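Local coordinates for iron-containing superoxide dismutase B2 (Trypanosoma brucei, PDB 3ESF), which probably destroys superoxide radicals, converting them to hydrogen peroxide and molecular oxygen at a protein-bound iron ion, at residues 21-24 / 25-29; 180-183 / 184-188. The protein carries 1 engineered substitution. All coordinates share one frame; numbering follows the deposited sequence.

Overall arrangement
Both contacts are local, joining residues about a helical turn apart, so neither closes a long loop, and they follow in series without nesting or crossing. From the N terminus the chain first reaches contact 1, the opening turns of helix 22-45 in the alpha-hairpin domain. After the rest of that domain, helices 93-103 and 106-119 and the antiparallel sheet, it arrives at contact 2, where helix 175-185 ends. The centres of contact 1 and contact 2 are about 17 Å apart. Contact 1 sets His28 toward the iron that His76, Asp161 and His165 also bind, and contact 2 packs the junction of helices 175-185 and 188-196 on strand 154-161.

Contact 1: residues 21-24 / 25-29; sequences SKEQ and VTFHY. With FE (Fe (III) ion), chain E.
Thr26, with chi1 at -64°, keeps its hydroxyl beside its own backbone N, facing the carbonyl of Lys22 one turn earlier, while Glu23, with CG anti to N (chi1 -171°) and an extended chain, runs alongside the ring of Phe27. Lys22 O is gripped twice, by Thr26 OG1 at 2.7 Å and Thr26 N at 2.8 Å; the hydroxyl donates from above the carbonyl plane, 43° out of it. Threonine suits the place because its hydroxyl can bond back to the carbonyl one turn earlier, doubling the backbone bond. Glu23 CG lies 3.8 Å from Phe27 CD2, so the aliphatic part of the acid runs beside the CD2-CE2 side of the ring while the carboxylate reaches on toward Lys172 of the second subunit, a long, weak ion pair. Phe27 also packs on Asn173 of that subunit.

These are the first turns of the first long helix, 22-45, of the alpha-hairpin domain found in iron and manganese superoxide dismutases. Ser21 is its N-cap: Ser21 OG, which also bonds to Asp170, accepts from Gln24 N at 3.0 Å, and serine suits the place because its short side chain can reach forward to a first-turn N-H that has no carbonyl of an earlier turn to bond. Gln24, whose OE1 accepts from Asp170 N, holds the next turn through its O, which takes His28 N at 3.1 Å. That turn carries one of the four protein ligands of the iron. His28 NE2 binds the iron at 2.2 Å, and His76, Asp161, His165 and a water whose O lies 2.1 Å from FE complete its coordination.

Contact 2: residues 180-183 / 184-188; sequences QTFW and NVVNW
Phe182 O takes Val185 N at 3.1 Å, and Thr181 O takes Asn184 N at 2.9 Å, i to i+3 bonds of the tightened kind that often finish a helix; Val186 N adds only a weak bond to Phe182 O. Val186 then leaves the spiral with an extended psi of 128°.

Its branched side chain touches three aromatic residues, Phe182, Trp183 and Trp188. Chi1 of 61° sets Val186 CG1 between the backbone N and carbonyl carbon, where it comes up at the edge of the Trp183 indole, 4.1 Å from Trp183 CE3, the two side chains pointing the same way. The other methyl, Val186 CG2, meets Phe182 CE2 at 4.1 Å and lies over one face of Trp188, near the rim. A beta-branched valine suits the spot because its two methyls serve different neighbours. The indoles also approach each other, Trp183 CZ3 to Trp188 CZ2 at 4.3 Å, with the Trp188 atom near the plane of the Trp183 ring.

On the polar side a water links Thr181 OG1, at 2.8 Å, with Asn184 ND2, which donates to that water over 3.1 Å. Thr181 OG1 also bonds to the hydroxyl of Tyr171. Asn187 begins the next helix as its N-cap, a role in which asparagine is common because its short amide can accept from first-turn N-H groups; here OD1 takes weak bonds from Asp189 N and His190 N.

Trp183 NE1 bonds to Thr114 OG1 of helix 106-119, and Trp188 NE1 to Gly89 O in the loop before helix 93-103. Phe182 touches Cys160 of strand 154-161, while Val186 and Trp188 rest on Leu158, packing the junction of helices 175-185 and 188-196 against an outermost strand of the chain's sheet.

Contact 1: residues 21-24 / 25-29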
# COMPACT_ATOMS: atom_id res chain seq x y z
N SER A 21 -10.32 -4.67 -16.20
CA SER A 21 -11.00 -3.77 -17.13
C SER A 21 -10.04 -2.79 -17.81
O SER A 21 -8.93 -2.50 -17.32
CB SER A 21 -12.09 -2.98 -16.38
OG SER A 21 -11.51 -1.99 -15.53
N LYS A 22 -10.51 -2.25 -18.93
CA LYS A 22 -9.82 -1.20 -19.61
C LYS A 22 -9.48 -0.04 -18.65
O LYS A 22 -8.34 0.42 -18.66
CB LYS A 22 -10.67 -0.71 -20.80
CG LYS A 22 -9.91 0.11 -21.79
CD LYS A 22 -10.86 0.75 -22.80
CE LYS A 22 -10.26 2.03 -23.36
NZ LYS A 22 -10.89 2.42 -24.67
N GLU A 23 -10.44 0.39 -17.84
CA GLU A 23 -10.20 1.46 -16.86
C GLU A 23 -9.14 1.12 -15.81
O GLU A 23 -8.27 1.94 -15.54
CB GLU A 23 -11.49 1.99 -16.21
CG GLU A 23 -11.23 3.26 -15.36
CD GLU A 23 -12.48 3.78 -14.64
OE1 GLU A 23 -13.27 2.95 -14.12
OE2 GLU A 23 -12.65 5.02 -14.59
N GLN A 24 -9.21 -0.08 -15.23
CA GLN A 24 -8.18 -0.58 -14.30
C GLN A 24 -6.76 -0.62 -14.90
O GLN A 24 -5.80 -0.14 -14.29
CB GLN A 24 -8.57 -1.99 -13.78
CG GLN A 24 -7.61 -2.58 -12.73
CD GLN A 24 -7.56 -1.76 -11.43
OE1 GLN A 24 -8.33 -2.00 -10.49
NE2 GLN A 24 -6.62 -0.80 -11.36
N VAL A 25 -6.63 -1.21 -16.08
CA VAL A 25 -5.36 -1.25 -16.81
C VAL A 25 -4.87 0.17 -17.22
O VAL A 25 -3.67 0.46 -17.15
CB VAL A 25 -5.46 -2.20 -18.04
CG1 VAL A 25 -4.17 -2.16 -18.88
CG2 VAL A 25 -5.79 -3.65 -17.59
N THR A 26 -5.79 1.04 -17.64
CA THR A 26 -5.44 2.43 -18.04
C THR A 26 -4.84 3.21 -16.90
O THR A 26 -3.74 3.76 -17.05
CB THR A 26 -6.65 3.21 -18.58
OG1 THR A 26 -7.10 2.57 -19.78
CG2 THR A 26 -6.26 4.61 -18.94
N PHE A 27 -5.53 3.28 -15.75
CA PHE A 27 -4.95 4.00 -14.60
C PHE A 27 -3.63 3.37 -14.19
O PHE A 27 -2.66 4.09 -13.92
CB PHE A 27 -5.93 4.15 -13.42
CG PHE A 27 -6.88 5.31 -13.58
CD1 PHE A 27 -6.53 6.58 -13.12
CD2 PHE A 27 -8.09 5.15 -14.24
CE1 PHE A 27 -7.39 7.67 -13.29
CE2 PHE A 27 -8.96 6.22 -14.41
CZ PHE A 27 -8.61 7.48 -13.94
N HIS A 28 -3.57 2.05 -14.15
CA HIS A 28 -2.40 1.37 -13.62
C HIS A 28 -1.13 1.61 -14.48
O HIS A 28 -0.03 1.92 -13.96
CB HIS A 28 -2.71 -0.12 -13.46
CG HIS A 28 -1.76 -0.84 -12.57
ND1 HIS A 28 -1.83 -2.19 -12.34
CD2 HIS A 28 -0.70 -0.39 -11.85
CE1 HIS A 28 -0.86 -2.55 -11.53
NE2 HIS A 28 -0.16 -1.47 -11.22
N TYR A 29 -1.31 1.48 -15.79
CA TYR A 29 -0.25 1.71 -16.76
C TYR A 29 0.01 3.20 -16.96
O TYR A 29 1.15 3.63 -16.80
CB TYR A 29 -0.53 1.00 -18.11
CG TYR A 29 0.61 1.07 -19.12
CD1 TYR A 29 1.57 0.04 -19.21
CD2 TYR A 29 0.72 2.16 -20.00
CE1 TYR A 29 2.61 0.10 -20.13
CE2 TYR A 29 1.76 2.24 -20.90
CZ TYR A 29 2.71 1.21 -20.97
OH TYR A 29 3.73 1.29 -21.90
FE FE E . 1.26 -1.33 -9.56
O HOH W 1 2.58 -1.51 -7.89

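Contact 2: residues 180-183 / 184-188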
# COMPACT_ATOMS: atom_id res chain seq x y z
N GLN A 180 -7.93 -14.54 -7.71
CA GLN A 180 -8.63 -15.56 -8.50
C GLN A 180 -8.65 -15.18 -10.00
O GLN A 180 -8.38 -16.01 -10.87
CB GLN A 180 -10.05 -15.81 -7.93
CG GLN A 180 -10.07 -16.69 -6.63
CD GLN A 180 -9.14 -17.94 -6.68
OE1 GLN A 180 -9.38 -18.89 -7.43
NE2 GLN A 180 -8.08 -17.92 -5.87
N THR A 181 -8.93 -13.91 -10.28
CA THR A 181 -8.77 -13.38 -11.64
C THR A 181 -7.33 -13.51 -12.19
O THR A 181 -7.16 -13.90 -13.34
CB THR A 181 -9.31 -11.94 -11.71
OG1 THR A 181 -10.74 -12.01 -11.60
CG2 THR A 181 -8.88 -11.24 -13.01
N PHE A 182 -6.32 -13.25 -11.35
CA PHE A 182 -4.92 -13.47 -11.76
C PHE A 182 -4.67 -14.90 -12.26
O PHE A 182 -3.98 -15.11 -13.26
CB PHE A 182 -3.92 -13.11 -10.64
CG PHE A 182 -2.47 -13.31 -11.05
CD1 PHE A 182 -1.83 -12.35 -11.84
CD2 PHE A 182 -1.77 -14.47 -10.66
CE1 PHE A 182 -0.51 -12.54 -12.26
CE2 PHE A 182 -0.46 -14.67 -11.06
CZ PHE A 182 0.18 -13.72 -11.88
N TRP A 183 -5.25 -15.88 -11.57
CA TRP A 183 -5.17 -17.29 -12.02
C TRP A 183 -5.84 -17.57 -13.37
O TRP A 183 -5.51 -18.56 -14.05
CB TRP A 183 -5.75 -18.20 -10.95
CG TRP A 183 -4.90 -18.28 -9.72
CD1 TRP A 183 -5.29 -18.00 -8.45
CD2 TRP A 183 -3.53 -18.69 -9.65
NE1 TRP A 183 -4.24 -18.19 -7.58
CE2 TRP A 183 -3.14 -18.61 -8.29
CE3 TRP A 183 -2.58 -19.11 -10.61
CZ2 TRP A 183 -1.85 -18.96 -7.85
CZ3 TRP A 183 -1.29 -19.44 -10.17
CH2 TRP A 183 -0.94 -19.36 -8.79
N ASN A 184 -6.77 -16.71 -13.76
CA ASN A 184 -7.42 -16.85 -15.08
C ASN A 184 -6.64 -16.18 -16.20
O ASN A 184 -6.96 -16.38 -17.36
CB ASN A 184 -8.87 -16.32 -15.05
CG ASN A 184 -9.80 -17.23 -14.26
OD1 ASN A 184 -9.69 -18.47 -14.31
ND2 ASN A 184 -10.75 -16.62 -13.56
N VAL A 185 -5.65 -15.35 -15.87
CA VAL A 185 -4.87 -14.61 -16.89
C VAL A 185 -3.38 -14.96 -16.84
O VAL A 185 -2.61 -14.55 -17.71
CB VAL A 185 -5.06 -13.06 -16.81
CG1 VAL A 185 -6.52 -12.68 -17.12
CG2 VAL A 185 -4.60 -12.48 -15.44
N VAL A 186 -2.97 -15.71 -15.82
CA VAL A 186 -1.56 -16.06 -15.66
C VAL A 186 -0.96 -16.60 -16.99
O VAL A 186 -1.51 -17.52 -17.61
CB VAL A 186 -1.30 -17.01 -14.44
CG1 VAL A 186 -2.03 -18.35 -14.62
CG2 VAL A 186 0.20 -17.22 -14.22
N ASN A 187 0.15 -16.01 -17.40
CA ASN A 187 0.78 -16.29 -18.69
C ASN A 187 1.90 -17.32 -18.55
O ASN A 187 3.04 -16.97 -18.22
CB ASN A 187 1.29 -14.97 -19.31
CG ASN A 187 1.80 -15.13 -20.73
OD1 ASN A 187 1.73 -16.19 -21.30
ND2 ASN A 187 2.32 -14.05 -21.30
N TRP A 188 1.57 -18.60 -18.82
CA TRP A 188 2.53 -19.71 -18.74
C TRP A 188 3.58 -19.71 -19.87
O TRP A 188 4.66 -20.30 -19.72
CB TRP A 188 1.82 -21.07 -18.64
CG TRP A 188 0.92 -21.17 -17.43
CD1 TRP A 188 -0.43 -21.33 -17.44
CD2 TRP A 188 1.31 -21.08 -16.05
NE1 TRP A 188 -0.90 -21.35 -16.14
CE2 TRP A 188 0.14 -21.22 -15.28
CE3 TRP A 188 2.53 -20.91 -15.39
CZ2 TRP A 188 0.16 -21.19 -13.87
CZ3 TRP A 188 2.55 -20.89 -13.99
CH2 TRP A 188 1.37 -21.02 -13.26
O HOH W 2 -11.51 -13.64 -13.80
O HOH W 3 -7.79 -20.73 -15.14